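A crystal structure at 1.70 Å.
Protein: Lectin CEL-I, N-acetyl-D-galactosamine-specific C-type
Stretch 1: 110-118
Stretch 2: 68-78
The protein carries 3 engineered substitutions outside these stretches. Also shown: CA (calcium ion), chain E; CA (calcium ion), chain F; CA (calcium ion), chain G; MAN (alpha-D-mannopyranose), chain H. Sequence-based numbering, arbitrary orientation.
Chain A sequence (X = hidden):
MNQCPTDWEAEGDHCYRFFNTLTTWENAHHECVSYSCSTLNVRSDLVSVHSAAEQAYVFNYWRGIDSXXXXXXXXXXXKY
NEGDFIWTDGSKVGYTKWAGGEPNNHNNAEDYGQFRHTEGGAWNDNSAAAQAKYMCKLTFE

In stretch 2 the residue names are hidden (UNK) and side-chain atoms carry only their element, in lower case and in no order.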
ATOM      1  N   GLU A 110      -6.236  34.143  -4.580  1.00 15.51           N
ATOM      2  CA  GLU A 110      -6.766  32.862  -4.182  1.00 14.30           C
ATOM      3  C   GLU A 110      -6.319  31.840  -5.183  1.00 13.07           C
ATOM      4  O   GLU A 110      -6.862  31.741  -6.317  1.00 12.96           O
ATOM      5  CB  GLU A 110      -8.294  32.893  -4.023  1.00 14.45           C
ATOM      6  CG  GLU A 110      -8.804  33.786  -2.902  1.00 14.42           C
ATOM      7  CD  GLU A 110     -10.276  33.552  -2.607  1.00 15.16           C
ATOM      8  OE1 GLU A 110     -11.056  33.397  -3.600  1.00 13.19           O
ATOM      9  OE2 GLU A 110     -10.688  33.559  -1.407  1.00 14.09           O
ATOM     10  N   ASP A 111      -5.375  31.009  -4.743  1.00 11.96           N
ATOM     11  CA  ASP A 111      -4.809  30.016  -5.601  1.00 12.69           C
ATOM     12  C   ASP A 111      -5.029  28.533  -5.173  1.00 12.46           C
ATOM     13  O   ASP A 111      -4.453  27.641  -5.748  1.00 14.02           O
ATOM     14  CB  ASP A 111      -3.322  30.297  -5.845  1.00 12.74           C
ATOM     15  CG  ASP A 111      -3.045  31.595  -6.689  1.00 12.62           C
ATOM     16  OD1 ASP A 111      -3.993  32.278  -7.220  1.00 13.60           O
ATOM     17  OD2 ASP A 111      -1.836  31.916  -6.822  1.00 13.67           O
ATOM     18  N   TYR A 112      -5.829  28.284  -4.157  1.00 12.20           N
ATOM     19  CA  TYR A 112      -5.833  26.985  -3.457  1.00 12.34           C
ATOM     20  C   TYR A 112      -7.242  26.460  -3.324  1.00 12.02           C
ATOM     21  O   TYR A 112      -8.117  27.124  -2.750  1.00 11.15           O
ATOM     22  CB  TYR A 112      -5.068  27.061  -2.090  1.00 12.89           C
ATOM     23  CG  TYR A 112      -3.715  27.586  -2.330  1.00 15.21           C
ATOM     24  CD1 TYR A 112      -2.743  26.770  -2.932  1.00 15.25           C
ATOM     25  CD2 TYR A 112      -3.443  28.956  -2.159  1.00 17.41           C
ATOM     26  CE1 TYR A 112      -1.514  27.265  -3.281  1.00 18.68           C
ATOM     27  CE2 TYR A 112      -2.195  29.456  -2.516  1.00 20.36           C
ATOM     28  CZ  TYR A 112      -1.239  28.612  -3.046  1.00 20.04           C
ATOM     29  OH  TYR A 112       0.007  29.152  -3.409  1.00 21.98           O
ATOM     30  N   GLY A 113      -7.473  25.267  -3.851  1.00 10.36           N
ATOM     31  CA  GLY A 113      -8.799  24.669  -3.892  1.00 13.03           C
ATOM     32  C   GLY A 113      -9.235  23.932  -2.628  1.00 11.91           C
ATOM     33  O   GLY A 113      -8.404  23.410  -1.898  1.00 11.69           O
ATOM     34  N   GLN A 114     -10.536  23.964  -2.320  1.00 11.40           N
ATOM     35  CA  GLN A 114     -11.074  23.348  -1.135  1.00 11.55           C
ATOM     36  C   GLN A 114     -12.568  23.005  -1.371  1.00 10.99           C
ATOM     37  O   GLN A 114     -13.244  23.695  -2.137  1.00 11.08           O
ATOM     38  CB  GLN A 114     -10.929  24.291   0.104  1.00 10.97           C
ATOM     39  CG  GLN A 114     -11.631  25.634  -0.066  1.00 12.05           C
ATOM     40  CD  GLN A 114     -11.451  26.654   1.045  1.00 11.74           C
ATOM     41  OE1 GLN A 114     -12.183  27.615   1.025  1.00 12.95           O
ATOM     42  NE2 GLN A 114     -10.472  26.518   1.944  1.00 13.49           N
ATOM     43  N   PHE A 115     -13.059  21.970  -0.718  1.00 10.68           N
ATOM     44  CA  PHE A 115     -14.529  21.773  -0.590  1.00 12.05           C
ATOM     45  C   PHE A 115     -15.126  22.755   0.421  1.00 12.74           C
ATOM     46  O   PHE A 115     -14.594  22.979   1.521  1.00 12.65           O
ATOM     47  CB  PHE A 115     -14.848  20.372  -0.029  1.00 12.23           C
ATOM     48  CG  PHE A 115     -14.601  19.198  -0.953  1.00 11.60           C
ATOM     49  CD1 PHE A 115     -13.949  19.286  -2.162  1.00 12.00           C
ATOM     50  CD2 PHE A 115     -15.046  17.957  -0.553  1.00 12.60           C
ATOM     51  CE1 PHE A 115     -13.732  18.173  -2.934  1.00 13.19           C
ATOM     52  CE2 PHE A 115     -14.897  16.849  -1.353  1.00 13.13           C
ATOM     53  CZ  PHE A 115     -14.234  16.939  -2.532  1.00 12.87           C
ATOM     54  N   ARG A 116     -16.288  23.283   0.097  1.00 12.98           N
ATOM     55  CA  ARG A 116     -17.239  23.774   1.095  1.00 14.47           C
ATOM     56  C   ARG A 116     -17.937  22.618   1.826  1.00 12.96           C
ATOM     57  O   ARG A 116     -17.981  21.509   1.324  1.00 13.38           O
ATOM     58  CB  ARG A 116     -18.328  24.626   0.371  1.00 18.23           C
ATOM     59  CG  ARG A 116     -17.656  25.713  -0.392  1.00 21.70           C
ATOM     60  CD  ARG A 116     -18.467  26.935  -0.596  1.00 32.50           C
ATOM     61  NE  ARG A 116     -17.768  28.013   0.093  1.00 37.24           N
ATOM     62  CZ  ARG A 116     -17.437  29.201  -0.442  1.00 41.18           C
ATOM     63  NH1 ARG A 116     -17.744  29.561  -1.740  1.00 41.29           N
ATOM     64  NH2 ARG A 116     -16.789  30.046   0.339  1.00 31.09           N
ATOM     65  N   HIS A 117     -18.459  22.903   3.009  1.00 12.66           N
ATOM     66  CA  HIS A 117     -19.160  21.879   3.773  1.00 14.70           C
ATOM     67  C   HIS A 117     -20.615  21.747   3.281  1.00 16.09           C
ATOM     68  O   HIS A 117     -21.322  20.850   3.746  1.00 16.13           O
ATOM     69  CB  HIS A 117     -19.154  22.115   5.293  1.00 14.96           C
ATOM     70  CG  HIS A 117     -19.985  23.259   5.783  1.00 16.27           C
ATOM     71  ND1 HIS A 117     -19.588  24.583   5.691  1.00 17.63           N
ATOM     72  CD2 HIS A 117     -21.208  23.279   6.397  1.00 16.50           C
ATOM     73  CE1 HIS A 117     -20.498  25.347   6.286  1.00 19.17           C
ATOM     74  NE2 HIS A 117     -21.487  24.579   6.705  1.00 17.89           N
ATOM     75  N   THR A 118     -20.993  22.589   2.340  1.00 17.56           N
ATOM     76  CA  THR A 118     -22.394  22.622   1.820  1.00 16.48           C
ATOM     77  C   THR A 118     -22.427  22.134   0.378  1.00 18.25           C
ATOM     78  O   THR A 118     -21.374  21.971  -0.289  1.00 15.05           O
ATOM     79  CB  THR A 118     -22.921  24.035   1.900  1.00 16.59           C
ATOM     80  OG1 THR A 118     -22.031  24.917   1.213  1.00 18.43           O
ATOM     81  CG2 THR A 118     -23.094  24.439   3.267  1.00 16.21           C
ATOM     82  N   UNK A  68     -18.012  20.472  11.845  1.00 18.52           N
ATOM     83  CA  UNK A  68     -17.884  21.911  12.004  1.00 18.95           C
ATOM     84  C   UNK A  68     -18.089  22.610  10.655  1.00 17.73           C
ATOM     85  O   UNK A  68     -17.744  22.051   9.644  1.00 17.93           O
ATOM     86  n   UNK A  68     -14.617  22.234  15.724  1.00 27.67           N
ATOM     87  o   UNK A  68     -13.886  22.203  13.538  1.00 24.58           O
ATOM     88  c   UNK A  68     -14.817  22.091  14.387  1.00 23.92           C
ATOM     89  c   UNK A  68     -16.223  21.762  13.967  1.00 21.49           C
ATOM     90  c   UNK A  68     -16.529  22.291  12.587  1.00 19.86           C
ATOM     91  N   UNK A  69     -18.619  23.828  10.656  1.00 17.21           N
ATOM     92  CA  UNK A  69     -18.721  24.626   9.419  1.00 16.79           C
ATOM     93  C   UNK A  69     -17.267  25.038   9.020  1.00 18.08           C
ATOM     94  O   UNK A  69     -16.462  25.372   9.848  1.00 21.06           O
ATOM     95  c   UNK A  69     -19.586  25.821   9.597  1.00 18.95           C
ATOM     96  N   UNK A  70     -16.922  24.794   7.792  1.00 16.72           N
ATOM     97  CA  UNK A  70     -15.519  24.991   7.374  1.00 14.91           C
ATOM     98  C   UNK A  70     -15.300  24.285   6.108  1.00 13.56           C
ATOM     99  O   UNK A  70     -16.223  23.843   5.458  1.00 14.69           O
ATOM    100  N   UNK A  71     -14.035  24.238   5.700  1.00 13.10           N
ATOM    101  CA  UNK A  71     -13.686  23.749   4.414  1.00 12.49           C
ATOM    102  C   UNK A  71     -12.654  22.637   4.540  1.00 12.38           C
ATOM    103  O   UNK A  71     -12.100  22.375   5.618  1.00 12.50           O
ATOM    104  c   UNK A  71     -13.144  24.907   3.518  1.00 14.24           C
ATOM    105  c   UNK A  71     -14.182  25.980   3.123  1.00 15.13           C
ATOM    106  n   UNK A  71     -15.741  27.183   4.495  1.00 16.45           N
ATOM    107  c   UNK A  71     -14.461  26.958   4.230  1.00 16.57           C
ATOM    108  o   UNK A  71     -13.546  27.531   4.865  1.00 18.68           O
ATOM    109  N   UNK A  72     -12.430  21.995   3.402  1.00 11.14           N
ATOM    110  CA  UNK A  72     -11.525  20.859   3.237  1.00 11.15           C
ATOM    111  C   UNK A  72     -10.572  21.127   2.089  1.00 10.75           C
ATOM    112  O   UNK A  72     -10.958  21.142   0.920  1.00 10.49           O
ATOM    113  c   UNK A  72     -12.307  19.583   3.004  1.00 11.83           C
ATOM    114  c   UNK A  72     -11.488  18.266   2.848  1.00 11.53           C
ATOM    115  c   UNK A  72     -11.012  17.729   4.172  1.00 12.40           C
ATOM    116  c   UNK A  72     -12.223  17.197   2.116  1.00 13.28           C
ATOM    117  N   UNK A  73      -9.280  21.299   2.388  1.00 11.02           N
ATOM    118  CA  UNK A  73      -8.280  21.343   1.286  1.00 10.38           C
ATOM    119  C   UNK A  73      -8.241  20.127   0.422  1.00 10.59           C
ATOM    120  O   UNK A  73      -8.248  18.977   0.924  1.00 11.09           O
ATOM    121  c   UNK A  73      -6.912  26.992   1.803  1.00  9.25           C
ATOM    122  c   UNK A  73      -6.408  25.078   3.115  1.00  9.59           C
ATOM    123  c   UNK A  73      -6.813  24.193   2.073  1.00  9.54           C
ATOM    124  c   UNK A  73      -6.879  21.528   1.841  1.00  9.92           C
ATOM    125  c   UNK A  73      -7.289  24.742   0.848  1.00  9.42           C
ATOM    126  c   UNK A  73      -7.336  26.115   0.708  1.00  9.98           C
ATOM    127  c   UNK A  73      -6.635  22.852   2.580  1.00  9.33           C
ATOM    128  c   UNK A  73      -6.456  26.496   2.969  1.00  9.56           C
ATOM    129  c   UNK A  73      -6.110  22.991   3.809  1.00  8.85           C
ATOM    130  n   UNK A  73      -5.986  24.306   4.144  1.00  8.91           N
ATOM    131  N   UNK A  74      -8.154  20.390  -0.867  1.00 11.76           N
ATOM    132  CA  UNK A  74      -7.862  19.380  -1.877  1.00 10.97           C
ATOM    133  C   UNK A  74      -6.640  19.799  -2.670  1.00 11.06           C
ATOM    134  O   UNK A  74      -6.188  20.972  -2.611  1.00 11.33           O
ATOM    135  c   UNK A  74      -9.094  19.073  -2.781  1.00 12.07           C
ATOM    136  c   UNK A  74      -9.457  20.343  -3.590  1.00 12.60           C
ATOM    137  c   UNK A  74     -10.721  20.261  -4.456  1.00 12.56           C
ATOM    138  c   UNK A  74     -10.259  18.649  -1.920  1.00 12.39           C
ATOM    139  N   UNK A  75      -6.122  18.892  -3.492  1.00 10.65           N
ATOM    140  CA  UNK A  75      -4.863  19.128  -4.164  1.00 10.46           C
ATOM    141  C   UNK A  75      -4.882  20.016  -5.402  1.00 11.07           C
ATOM    142  O   UNK A  75      -4.017  19.897  -6.237  1.00 10.68           O
ATOM    143  N   UNK A  76      -5.800  20.964  -5.447  1.00 11.09           N
ATOM    144  CA  UNK A  76      -6.063  21.762  -6.658  1.00 11.61           C
ATOM    145  C   UNK A  76      -5.502  23.148  -6.451  1.00 11.24           C
ATOM    146  O   UNK A  76      -5.732  23.776  -5.410  1.00 10.86           O
ATOM    147  c   UNK A  76      -8.050  22.367  -8.295  1.00 12.65           C
ATOM    148  c   UNK A  76      -9.505  22.744  -8.256  1.00 15.26           C
ATOM    149  c   UNK A  76      -7.822  21.355  -9.358  1.00 13.63           C
ATOM    150  c   UNK A  76      -7.588  21.858  -6.926  1.00 12.13           C
ATOM    151  N   UNK A  77      -4.692  23.598  -7.413  1.00 11.06           N
ATOM    152  CA  UNK A  77      -4.139  24.953  -7.267  1.00 11.65           C
ATOM    153  C   UNK A  77      -3.785  25.605  -8.587  1.00 11.09           C
ATOM    154  O   UNK A  77      -3.528  24.908  -9.606  1.00 12.50           O
ATOM    155  c   UNK A  77      -1.598  24.308  -6.764  1.00 11.64           C
ATOM    156  o   UNK A  77       2.114  22.806  -7.889  1.00 17.10           O
ATOM    157  c   UNK A  77      -0.408  25.001  -6.489  1.00 12.47           C
ATOM    158  c   UNK A  77      -0.228  22.601  -7.814  1.00 12.98           C
ATOM    159  c   UNK A  77       0.838  24.485  -6.855  1.00 13.30           C
ATOM    160  c   UNK A  77      -2.939  24.899  -6.296  1.00 11.34           C
ATOM    161  c   UNK A  77       0.920  23.291  -7.510  1.00 13.49           C
ATOM    162  c   UNK A  77      -1.478  23.105  -7.405  1.00 12.77           C
ATOM    163  N   UNK A  78      -3.723  26.959  -8.591  1.00 12.41           N
ATOM    164  CA  UNK A  78      -3.338  27.674  -9.815  1.00 12.53           C
ATOM    165  C   UNK A  78      -2.225  28.708  -9.604  1.00 13.07           C
ATOM    166  O   UNK A  78      -2.210  29.777 -10.227  1.00 13.28           O
ATOM    167  o   UNK A  78      -5.677  30.439 -10.364  1.00 13.10           O
ATOM    168  c   UNK A  78      -5.084  29.573  -9.728  1.00 14.11           C
ATOM    169  c   UNK A  78      -4.568  28.306 -10.466  1.00 13.77           C
ATOM    170  o   UNK A  78      -4.952  29.698  -8.518  1.00 13.20           O
TER
HETATM  171 CA    CA E 201      -6.004  31.999  -8.491  1.00 12.84          CA
HETATM  172 CA    CA F 202     -12.998  31.972  -3.878  1.00 13.06          CA
HETATM  173 CA    CA G 203      -2.459  33.734  -8.384  1.00 14.57          CA
HETATM  174  C1  MAN H 204     -16.339  34.308   0.268  1.00 21.02           C
HETATM  175  C2  MAN H 204     -16.306  34.054  -1.210  1.00 19.64           C
HETATM  176  C3  MAN H 204     -15.249  33.034  -1.610  1.00 15.26           C
HETATM  177  C4  MAN H 204     -13.946  33.377  -0.906  1.00 16.26           C
HETATM  178  C5  MAN H 204     -14.209  33.282   0.615  1.00 19.08           C
HETATM  179  C6  MAN H 204     -13.023  33.490   1.526  1.00 27.25           C
HETATM  180  O1  MAN H 204     -16.970  33.162   0.772  1.00 28.28           O
HETATM  181  O2  MAN H 204     -15.942  35.299  -1.744  1.00 21.75           O
HETATM  182  O3  MAN H 204     -15.080  33.141  -3.020  1.00 15.44           O
HETATM  183  O4  MAN H 204     -12.989  32.441  -1.362  1.00 13.34           O
HETATM  184  O5  MAN H 204     -15.060  34.455   0.902  1.00 23.40           O
HETATM  185  O6  MAN H 204     -12.540  34.705   0.990  1.00 36.53           O
HETATM  186  O   HOH W   1     -10.734  28.095   4.342  1.00 10.93           O
HETATM  187  O   HOH W   2     -18.170  25.954   3.761  1.00 14.01           O
HETATM  188  O   HOH W   3      -1.397  32.411  -9.922  1.00 12.25           O
HETATM  189  O   HOH W   4      -8.292  31.531  -8.755  1.00 11.96           O
HETATM  190  O   HOH W   5      -4.154  35.374  -7.683  1.00 23.60           O

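Position 68 carries three carbons in a row, the third bearing one oxygen and one nitrogen. It points away from stretch 1 into an exposed setting that suits a polar amide: Q68. Position 69 has a single carbon, 3.5 Å (CB) from H117 CE1, while its CA lies over the imidazole face, 3.8 Å from the centroid. So small a side chain lets the backbone approach the ring: A69. Position 70 has no side-chain atoms, and its phi/psi of 163/-172 would jam a CB against the preceding carbonyl oxygen, so it is G70.

Position 71 again shows three carbons ending in oxygen and nitrogen, a second glutamine, Q71. Its CG lies 3.3 Å from Q114 OE1. The amide serves both its polar ends: Q71 OE1 accepts from water 1, which in turn accepts from Q114 NE2, and Q71 NE2 donates to water 2, which also accepts from H117 N.

At position 72 four carbons fork at the second, giving L72. Buried beside F115, it sets CD2 4.0 Å from F115 CD2, an apolar contact on the face opposite Q71. Position 73 has one carbon, then fused five- and six-membered rings with eight carbons and one nitrogen, which is W73. Its CZ3 reaches Y112 CB at 3.7 Å, and Q114 NE2 lies over one ring face, 3.4 Å from CZ3; the broad indole thus spans two neighbours.

Four carbons forked at the first, one arm two carbons long, identify position 74 as I74; its CG2 packs 3.6 Å from F115 CE1. Position 75 has no side chain and touches nothing of stretch 1: G75, at the corner of the chain. Position 76, four carbons forked at the second, is L76. A CB on G113 would fall 2.9 Å from L76 CB, so the glycine opposite makes room.

Position 77 has one carbon and a six-carbon ring bearing oxygen, hence Y77, whose CB packs 3.9 Å from Y112 CD1. Position 78 ends in a carboxylate, two carbons and two oxygens: D78. Both oxygens bind calcium E, OD1 and OD2 each at 2.5 Å from CA, and D111 OD1 joins them at 2.4 Å from the same CA.

The contact is an antiparallel pairing. L72 N donates to F115 O (3.0 Å), F115 N to L72 O (2.8 Å) and I74 N to G113 O (3.2 Å). A bulge at G113 then shifts the register by two, so that G113 N donates to L76 O (2.8 Å), and past it D78 N donates to D111 O (3.0 Å). Apolar packing supports this ladder, and the shared calcium fastens its end.

Stretch 2 (68-78) QAGQLWIGLYD
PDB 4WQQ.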